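Local coordinates for protein hydrolase, haloacid dehalogenase-like family (Chlorobaculum tepidum, PDB 2HCF) that probably acts as a magnesium-dependent hydrolase of the haloacid dehalogenase superfamily, its natural substrate not established, at residues A[23-28]-A[80-85]; A[100-105]-A[135-140]; A[181-186]-A[209-214]. All blocks are in the same frame, centred on the assembly; numbering follows the deposited sequence.

Interaction 1: A[23-28]-A[80-85]; sequences RRVLAD and IALFRE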
loop_
_atom_site.group_PDB
_atom_site.type_symbol
_atom_site.label_atom_id
_atom_site.label_comp_id
_atom_site.label_asym_id
_atom_site.label_seq_id
_atom_site.Cartn_x
_atom_site.Cartn_y
_atom_site.Cartn_z
ATOM N N ARG A 23 -0.151 -15.209 -2.584
ATOM C CA ARG A 23 -0.075 -15.470 -4.035
ATOM C C ARG A 23 -0.989 -16.638 -4.410
ATOM O O ARG A 23 -1.624 -16.633 -5.455
ATOM C CB ARG A 23 1.396 -15.708 -4.454
ATOM C CG ARG A 23 1.605 -16.519 -5.718
ATOM N N ARG A 24 -1.092 -17.608 -3.526
ATOM C CA ARG A 24 -1.912 -18.771 -3.780
ATOM C C ARG A 24 -3.407 -18.523 -3.595
ATOM O O ARG A 24 -4.204 -19.128 -4.279
ATOM C CB ARG A 24 -1.432 -19.925 -2.926
ATOM C CG ARG A 24 0.036 -20.302 -3.276
ATOM C CD ARG A 24 0.455 -21.677 -2.689
ATOM N NE ARG A 24 0.168 -21.752 -1.248
ATOM C CZ ARG A 24 0.984 -21.320 -0.286
ATOM N NH1 ARG A 24 2.173 -20.795 -0.579
ATOM N NH2 ARG A 24 0.606 -21.417 0.984
ATOM N N VAL A 25 -3.771 -17.643 -2.663
ATOM C CA VAL A 25 -5.143 -17.152 -2.535
ATOM C C VAL A 25 -5.601 -16.477 -3.819
ATOM O O VAL A 25 -6.697 -16.724 -4.305
ATOM C CB VAL A 25 -5.264 -16.151 -1.346
ATOM C CG1 VAL A 25 -6.595 -15.378 -1.392
ATOM C CG2 VAL A 25 -5.112 -16.861 -0.030
ATOM N N LEU A 26 -4.767 -15.612 -4.382
ATOM C CA LEU A 26 -5.137 -14.996 -5.641
ATOM C C LEU A 26 -5.285 -16.031 -6.755
ATOM O O LEU A 26 -6.267 -15.999 -7.496
ATOM C CB LEU A 26 -4.150 -13.905 -6.066
ATOM C CG LEU A 26 -4.573 -13.142 -7.343
ATOM C CD1 LEU A 26 -5.896 -12.406 -7.216
ATOM C CD2 LEU A 26 -3.493 -12.160 -7.739
ATOM N N ALA A 27 -4.316 -16.932 -6.887
ATOM C CA ALA A 27 -4.357 -17.914 -7.968
ATOM C C ALA A 27 -5.626 -18.763 -7.882
ATOM O O ALA A 27 -6.301 -18.980 -8.886
ATOM C CB ALA A 27 -3.111 -18.798 -7.930
ATOM N N ASP A 28 -5.948 -19.210 -6.678
ATOM C CA ASP A 28 -7.169 -19.947 -6.418
ATOM C C ASP A 28 -8.461 -19.190 -6.751
ATOM O O ASP A 28 -9.444 -19.802 -7.181
ATOM C CB ASP A 28 -7.208 -20.420 -4.950
ATOM C CG ASP A 28 -6.336 -21.642 -4.707
ATOM O OD1 ASP A 28 -5.848 -22.230 -5.702
ATOM O OD2 ASP A 28 -6.136 -22.029 -3.532
ATOM N N ILE A 80 -10.848 -11.517 -1.996
ATOM C CA ILE A 80 -10.986 -10.916 -0.674
ATOM C C ILE A 80 -11.545 -11.927 0.326
ATOM O O ILE A 80 -11.018 -12.076 1.437
ATOM C CB ILE A 80 -11.889 -9.639 -0.729
ATOM C CG1 ILE A 80 -11.173 -8.533 -1.496
ATOM C CG2 ILE A 80 -12.271 -9.186 0.658
ATOM C CD1 ILE A 80 -12.054 -7.394 -1.960
ATOM N N ALA A 81 -12.621 -12.602 -0.061
ATOM C CA ALA A 81 -13.273 -13.558 0.816
ATOM C C ALA A 81 -12.335 -14.710 1.151
ATOM O O ALA A 81 -12.221 -15.124 2.314
ATOM C CB ALA A 81 -14.533 -14.090 0.159
ATOM N N LEU A 82 -11.619 -15.197 0.141
ATOM C CA LEU A 82 -10.673 -16.306 0.356
ATOM C C LEU A 82 -9.508 -15.886 1.254
ATOM O O LEU A 82 -9.086 -16.659 2.120
ATOM C CB LEU A 82 -10.143 -16.787 -0.980
ATOM C CG LEU A 82 -9.908 -18.275 -1.150
ATOM C CD1 LEU A 82 -11.079 -19.115 -0.614
ATOM C CD2 LEU A 82 -9.662 -18.526 -2.643
ATOM N N PHE A 83 -9.019 -14.661 1.065
ATOM C CA PHE A 83 -7.937 -14.138 1.888
ATOM C C PHE A 83 -8.400 -14.079 3.344
ATOM O O PHE A 83 -7.703 -14.561 4.242
ATOM C CB PHE A 83 -7.439 -12.773 1.375
ATOM C CG PHE A 83 -6.212 -12.298 2.094
ATOM C CD1 PHE A 83 -4.992 -12.914 1.869
ATOM C CD2 PHE A 83 -6.307 -11.343 3.105
ATOM C CE1 PHE A 83 -3.853 -12.518 2.578
ATOM C CE2 PHE A 83 -5.175 -10.959 3.844
ATOM C CZ PHE A 83 -3.957 -11.544 3.580
ATOM N N ARG A 84 -9.606 -13.558 3.563
ATOM C CA ARG A 84 -10.138 -13.410 4.917
ATOM C C ARG A 84 -10.373 -14.758 5.563
ATOM O O ARG A 84 -10.268 -14.896 6.783
ATOM C CB ARG A 84 -11.407 -12.523 4.914
ATOM C CG ARG A 84 -11.070 -11.024 4.558
ATOM C CD ARG A 84 -12.203 -9.972 4.761
ATOM N N GLU A 85 -10.673 -15.759 4.746
ATOM C CA GLU A 85 -10.918 -17.103 5.222
ATOM C C GLU A 85 -9.631 -17.806 5.635
ATOM O O GLU A 85 -9.597 -18.494 6.635
ATOM C CB GLU A 85 -11.573 -17.913 4.103
ATOM C CG GLU A 85 -12.251 -19.170 4.565
ATOM C CD GLU A 85 -12.420 -20.196 3.446
ATOM O OE1 GLU A 85 -12.811 -19.821 2.300
ATOM O OE2 GLU A 85 -12.160 -21.396 3.728
#
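Val25 of helix 21-34 and the Leu82-Phe83 step of helix 65-86 make most of this contact, which is apolar and has no hydrogen bond between the segments. CG1 of Val25 enters between the two residues: it lies 3.8 Å from Leu82 CB and 3.9 Å from Phe83 CB, and its nearest approach is to the backbone, 3.5 Å from Phe83 N. With CG1 anti to the Val25 backbone N (chi1 167°), this methyl points at the facing helix, while CG2 meets the Phe83 ring obliquely. Leu82 reaches back across the interface, its CD2 coming within 3.8 Å of Val25 O and 3.9 Å of Asp28 CB, so the leucine lies over the next turn of helix 21-34. The polar element stands at the margin: Asp28 offers only its CB to Leu82, and its carboxylate makes a salt bridge through OD2 with Arg86, just beyond segment 80-85. That bridge adds a charged tie between the same two helices beside the apolar patch. Phe83 also touches Met21, Asn22 and, on helix 121-129, Ser123 and Lys127. The segment axes approach to 9.1 Å and run at 140°, roughly antiparallel. Such antiparallel packing of helices inserted in the chain after the first core strand, 5-9, is consistent with the helical cap of C1-type haloacid dehalogenase-like hydrolases.

Interaction 2: A[100-105]-A[135-140]; sequences ELLDAL and HYFPFG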
loop_
_atom_site.group_PDB
_atom_site.type_symbol
_atom_site.label_atom_id
_atom_site.label_comp_id
_atom_site.label_asym_id
_atom_site.label_seq_id
_atom_site.Cartn_x
_atom_site.Cartn_y
_atom_site.Cartn_z
ATOM N N GLU A 100 5.713 1.066 17.126
ATOM C CA GLU A 100 6.296 2.203 17.828
ATOM C C GLU A 100 6.130 3.495 17.023
ATOM O O GLU A 100 5.787 4.528 17.576
ATOM C CB GLU A 100 7.782 1.958 18.100
ATOM C CG GLU A 100 8.088 0.771 19.034
ATOM C CD GLU A 100 8.023 -0.617 18.361
ATOM O OE1 GLU A 100 7.816 -0.737 17.119
ATOM O OE2 GLU A 100 8.170 -1.612 19.107
ATOM N N LEU A 101 6.330 3.404 15.717
ATOM C CA LEU A 101 6.270 4.572 14.853
ATOM C C LEU A 101 4.823 5.064 14.716
ATOM O O LEU A 101 4.545 6.264 14.745
ATOM C CB LEU A 101 6.834 4.233 13.467
ATOM C CG LEU A 101 6.789 5.341 12.408
ATOM C CD1 LEU A 101 7.520 6.594 12.878
ATOM C CD2 LEU A 101 7.346 4.864 11.066
ATOM N N LEU A 102 3.901 4.125 14.543
ATOM C CA LEU A 102 2.500 4.455 14.379
ATOM C C LEU A 102 1.933 5.039 15.678
ATOM O O LEU A 102 1.177 5.988 15.629
ATOM C CB LEU A 102 1.716 3.229 13.912
ATOM C CG LEU A 102 2.000 2.755 12.476
ATOM C CD1 LEU A 102 1.157 1.574 12.090
ATOM C CD2 LEU A 102 1.805 3.851 11.459
ATOM N N ASP A 103 2.319 4.505 16.833
ATOM C CA ASP A 103 1.957 5.121 18.110
ATOM C C ASP A 103 2.440 6.567 18.230
ATOM O O ASP A 103 1.705 7.414 18.720
ATOM C CB ASP A 103 2.586 4.367 19.267
ATOM C CG ASP A 103 1.869 3.109 19.593
ATOM O OD1 ASP A 103 0.746 2.929 19.066
ATOM O OD2 ASP A 103 2.422 2.299 20.386
ATOM N N ALA A 104 3.693 6.804 17.846
ATOM C CA ALA A 104 4.310 8.125 17.918
ATOM C C ALA A 104 3.584 9.135 17.033
ATOM O O ALA A 104 3.425 10.289 17.416
ATOM C CB ALA A 104 5.786 8.046 17.526
ATOM N N LEU A 105 3.155 8.704 15.843
ATOM C CA LEU A 105 2.449 9.566 14.914
ATOM C C LEU A 105 1.002 9.821 15.294
ATOM O O LEU A 105 0.506 10.951 15.188
ATOM C CB LEU A 105 2.500 8.970 13.503
ATOM C CG LEU A 105 3.883 9.027 12.879
ATOM C CD1 LEU A 105 3.939 8.084 11.700
ATOM C CD2 LEU A 105 4.265 10.469 12.453
ATOM N N HIS A 135 -6.382 0.051 13.296
ATOM C CA HIS A 135 -7.031 1.132 14.055
ATOM C C HIS A 135 -6.322 2.508 13.879
ATOM O O HIS A 135 -6.951 3.574 14.013
ATOM C CB HIS A 135 -7.163 0.708 15.533
ATOM C CG HIS A 135 -5.850 0.591 16.238
ATOM N ND1 HIS A 135 -5.221 1.677 16.805
ATOM C CD2 HIS A 135 -5.014 -0.463 16.410
ATOM C CE1 HIS A 135 -4.056 1.297 17.301
ATOM N NE2 HIS A 135 -3.898 0.007 17.055
ATOM N N TYR A 136 -5.048 2.499 13.506
ATOM C CA TYR A 136 -4.319 3.742 13.281
ATOM C C TYR A 136 -4.762 4.525 12.026
ATOM O O TYR A 136 -4.439 5.706 11.884
ATOM C CB TYR A 136 -2.817 3.468 13.118
ATOM C CG TYR A 136 -2.132 2.952 14.337
ATOM C CD1 TYR A 136 -1.879 3.784 15.430
ATOM C CD2 TYR A 136 -1.733 1.616 14.417
ATOM C CE1 TYR A 136 -1.254 3.284 16.563
ATOM C CE2 TYR A 136 -1.104 1.126 15.533
ATOM C CZ TYR A 136 -0.863 1.950 16.593
ATOM O OH TYR A 136 -0.252 1.413 17.703
ATOM N N PHE A 137 -5.451 3.878 11.103
ATOM C CA PHE A 137 -5.668 4.454 9.774
ATOM C C PHE A 137 -7.159 4.746 9.475
ATOM O O PHE A 137 -7.910 3.858 9.067
ATOM C CB PHE A 137 -5.100 3.519 8.730
ATOM C CG PHE A 137 -3.626 3.288 8.875
ATOM C CD1 PHE A 137 -2.720 4.242 8.433
ATOM C CD2 PHE A 137 -3.147 2.121 9.457
ATOM C CE1 PHE A 137 -1.359 4.034 8.563
ATOM C CE2 PHE A 137 -1.791 1.899 9.598
ATOM C CZ PHE A 137 -0.884 2.859 9.133
ATOM N N PRO A 138 -7.589 6.004 9.667
ATOM C CA PRO A 138 -8.990 6.352 9.502
ATOM C C PRO A 138 -9.488 6.410 8.052
ATOM O O PRO A 138 -10.689 6.444 7.841
ATOM C CB PRO A 138 -9.068 7.735 10.184
ATOM C CG PRO A 138 -7.738 8.320 9.954
ATOM C CD PRO A 138 -6.772 7.175 10.020
ATOM N N PHE A 139 -8.586 6.450 7.059
ATOM C CA PHE A 139 -8.996 6.527 5.665
ATOM C C PHE A 139 -7.830 6.107 4.804
ATOM O O PHE A 139 -6.727 5.901 5.322
ATOM C CB PHE A 139 -9.410 7.972 5.284
ATOM C CG PHE A 139 -8.251 8.869 4.974
ATOM C CD1 PHE A 139 -7.389 9.252 5.962
ATOM C CD2 PHE A 139 -7.987 9.276 3.676
ATOM C CE1 PHE A 139 -6.295 10.041 5.688
ATOM C CE2 PHE A 139 -6.887 10.065 3.400
ATOM C CZ PHE A 139 -6.056 10.449 4.385
ATOM N N GLY A 140 -8.023 6.036 3.482
ATOM C CA GLY A 140 -6.889 5.846 2.586
ATOM C C GLY A 140 -7.300 5.907 1.127
ATOM O O GLY A 140 -8.453 6.249 0.833
#
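Leu102 on helix 98-106 lies over one face of the ring of Tyr136, a residue of the loop that leads to strand 140-141. Its CB sits almost exactly on the ring normal, 3.7 Å from the centroid of the Tyr136 ring and 3° off that normal, a CH-pi contact over the middle of the face. Of its branches, CD1 lies 3.7 Å from Tyr136 CD2 and also borders Phe137, whereas CD2 reaches 3.7 Å from Phe137 CZ. Leu102 and Phe137 cross at about a right angle, and the two methyls of the leucine between them touch both consecutive aromatics. Leu102 CG is anti to the carbonyl carbon (chi1 -69°), which turns the branch toward the loop. On the inner side Leu102 and Phe137 both touch Phe9 of strand 5-9, and Phe137 also touches Leu115 of strand 111-116; this is the tightly packed part. The outer side is more exposed and polar. The far face of the Tyr136 ring is covered by exposed His135, whose CE1 stands 3.3 Å above the ring plane, and the phenol end lies beside the exposed carboxylate of Asp103. The modelled closeness of that pair is doubtful, and its bonding cannot be judged. A helix packed with a connecting loop over central parallel strands is typical of the three-layered, Rossmann-like core domain of the HAD fold.

Interaction 3: A[181-186]-A[209-214]; sequences HDIRCA and HKPGTL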
loop_
_atom_site.group_PDB
_atom_site.type_symbol
_atom_site.label_atom_id
_atom_site.label_comp_id
_atom_site.label_asym_id
_atom_site.label_seq_id
_atom_site.Cartn_x
_atom_site.Cartn_y
_atom_site.Cartn_z
ATOM N N HIS A 181 7.611 2.572 -7.137
ATOM C CA HIS A 181 6.236 2.998 -7.414
ATOM C C HIS A 181 5.731 3.955 -6.339
ATOM O O HIS A 181 4.982 4.888 -6.622
ATOM C CB HIS A 181 5.331 1.785 -7.556
ATOM C CG HIS A 181 5.824 0.803 -8.568
ATOM N ND1 HIS A 181 6.081 1.162 -9.879
ATOM C CD2 HIS A 181 6.173 -0.495 -8.457
ATOM C CE1 HIS A 181 6.519 0.106 -10.538
ATOM N NE2 HIS A 181 6.570 -0.917 -9.702
ATOM N N ASP A 182 6.131 3.701 -5.098
ATOM C CA ASP A 182 5.864 4.599 -4.005
ATOM C C ASP A 182 6.526 5.957 -4.252
ATOM O O ASP A 182 5.884 7.005 -4.167
ATOM C CB ASP A 182 6.348 3.976 -2.706
ATOM C CG ASP A 182 5.704 2.632 -2.473
ATOM O OD1 ASP A 182 4.553 2.627 -2.037
ATOM O OD2 ASP A 182 6.322 1.586 -2.757
ATOM N N ILE A 183 7.791 5.921 -4.592
ATOM C CA ILE A 183 8.516 7.147 -4.773
ATOM C C ILE A 183 7.890 7.943 -5.919
ATOM O O ILE A 183 7.781 9.182 -5.875
ATOM C CB ILE A 183 10.019 6.863 -5.082
ATOM C CG1 ILE A 183 10.697 6.214 -3.875
ATOM C CG2 ILE A 183 10.739 8.160 -5.401
ATOM C CD1 ILE A 183 12.016 5.553 -4.176
ATOM N N ARG A 184 7.494 7.230 -6.963
ATOM C CA ARG A 184 7.031 7.860 -8.198
ATOM C C ARG A 184 5.655 8.470 -7.970
ATOM O O ARG A 184 5.358 9.550 -8.421
ATOM C CB ARG A 184 6.959 6.830 -9.324
ATOM C CG ARG A 184 6.134 7.295 -10.534
ATOM C CD ARG A 184 6.342 6.439 -11.768
ATOM N NE ARG A 184 7.701 5.918 -11.807
ATOM C CZ ARG A 184 8.035 4.639 -11.641
ATOM N NH1 ARG A 184 7.112 3.676 -11.487
ATOM N NH2 ARG A 184 9.313 4.325 -11.650
ATOM N N CYS A 185 4.805 7.779 -7.227
ATOM C CA CYS A 185 3.435 8.330 -7.062
ATOM C C CYS A 185 3.437 9.628 -6.220
ATOM O O CYS A 185 2.580 10.491 -6.405
ATOM C CB CYS A 185 2.448 7.280 -6.583
ATOM S SG CYS A 185 2.465 6.984 -4.868
ATOM N N ALA A 186 4.439 9.791 -5.358
ATOM C CA ALA A 186 4.592 11.008 -4.563
ATOM C C ALA A 186 4.840 12.241 -5.423
ATOM O O ALA A 186 4.452 13.352 -5.066
ATOM C CB ALA A 186 5.709 10.844 -3.564
ATOM N N HIS A 209 15.880 6.462 -7.893
ATOM C CA HIS A 209 14.583 7.076 -8.109
ATOM C C HIS A 209 14.411 8.371 -7.344
ATOM O O HIS A 209 13.364 8.992 -7.418
ATOM C CB HIS A 209 13.500 6.079 -7.731
ATOM C CG HIS A 209 13.691 4.760 -8.405
ATOM N ND1 HIS A 209 13.692 4.635 -9.775
ATOM C CD2 HIS A 209 13.968 3.531 -7.913
ATOM C CE1 HIS A 209 13.918 3.375 -10.100
ATOM N NE2 HIS A 209 14.103 2.687 -8.992
ATOM N N LYS A 210 15.448 8.771 -6.613
ATOM C CA LYS A 210 15.541 10.090 -5.992
ATOM C C LYS A 210 14.468 10.331 -4.942
ATOM O O LYS A 210 13.760 11.349 -4.976
ATOM C CB LYS A 210 15.479 11.194 -7.049
ATOM C CG LYS A 210 16.421 11.035 -8.212
ATOM C CD LYS A 210 17.876 11.119 -7.770
ATOM C CE LYS A 210 18.790 11.349 -8.967
ATOM N NZ LYS A 210 18.536 10.301 -10.011
ATOM N N PRO A 211 14.354 9.411 -3.978
ATOM C CA PRO A 211 13.432 9.644 -2.892
ATOM C C PRO A 211 13.922 10.825 -2.075
ATOM O O PRO A 211 15.113 11.088 -2.034
ATOM C CB PRO A 211 13.533 8.346 -2.080
ATOM C CG PRO A 211 14.936 7.860 -2.362
ATOM C CD PRO A 211 15.116 8.167 -3.800
ATOM N N GLY A 212 13.021 11.530 -1.407
ATOM C CA GLY A 212 13.425 12.672 -0.607
ATOM C C GLY A 212 14.266 12.238 0.561
ATOM O O GLY A 212 15.212 12.910 0.930
ATOM N N THR A 213 13.894 11.116 1.168
ATOM C CA THR A 213 14.687 10.503 2.212
ATOM C C THR A 213 14.647 9.009 1.987
ATOM O O THR A 213 13.664 8.504 1.412
ATOM C CB THR A 213 14.084 10.870 3.571
ATOM O OG1 THR A 213 14.079 12.296 3.664
ATOM C CG2 THR A 213 14.870 10.283 4.749
ATOM N N LEU A 214 15.697 8.320 2.456
ATOM C CA LEU A 214 15.850 6.866 2.341
ATOM C C LEU A 214 16.375 6.230 3.636
ATOM O O LEU A 214 17.481 6.532 4.127
ATOM C CB LEU A 214 16.756 6.547 1.167
ATOM C CG LEU A 214 16.997 5.057 0.882
ATOM C CD1 LEU A 214 15.757 4.238 0.707
ATOM C CD2 LEU A 214 17.879 4.943 -0.340
#
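Ile183 makes an apolar helix-to-loop contact with His209 and Pro211 in the Rossmann-like core of this HAD-family protein, where helix 180-187 packs against the turn leading into edge strand 213-215. The helix follows strand 173-177 and Asp178, a magnesium ligand, and the side chain of Ile183 lies about 10 Å from a bound magnesium ion. No hydrogen bond joins the two segments; the contact is carried by the branches of one isoleucine. CG1 is anti to the carbonyl carbon (chi1 -66°), and the extended chain beyond it brings CD1 to 3.8 Å from Pro211 CB and 3.9 Å from His209 CB. The other branch, CG2, faces the backbone of the turn. Ile183 thus crosses His209 at about a right angle and Pro211 obliquely. Lys210, between these two partners, has a positive phi of 64° and turns the chain toward the strand, and its ammonium group extends off from helix 180-187. Behind the contact, Ile183 and Pro211 both touch Ala195 of strand 192-196, and Ile183 also touches Leu206 of helix 203-207. Shortened to an alanine here, the isoleucine would lose CG1, CG2 and CD1, which would probably open a gap against His209 and Pro211 and leave the turn less firmly seated on the helix. Among the polar atoms of segment 209-214, the one closest to this side chain is His209 O, which accepts a hydrogen bond from Arg187 NH2 and lies 3.4 Å from Ile183 CG2.

Overall arrangement
All three contacts are partly buried and chiefly apolar, but they hold different elements. Interaction 1 joins two helices of the probable cap; interactions 2 and 3 each set a core-domain helix against a loop leading to an outermost strand of the parallel sheet, 140-141 and 213-215 respectively. Val25 and Phe83 are buried in interaction 1, Leu102 and Phe137 in interaction 2, Ile183 in interaction 3; Asp103 and Lys210 mark the exposed margins of the last two. Chemistry follows place: aliphatic packing between cap helices, aliphatic-on-aromatic packing in interaction 2, an isoleucine against a proline-containing turn in interaction 3. Interactions 1 and 3 lie on opposite sides of the chain's centre, their centres 30 Å apart.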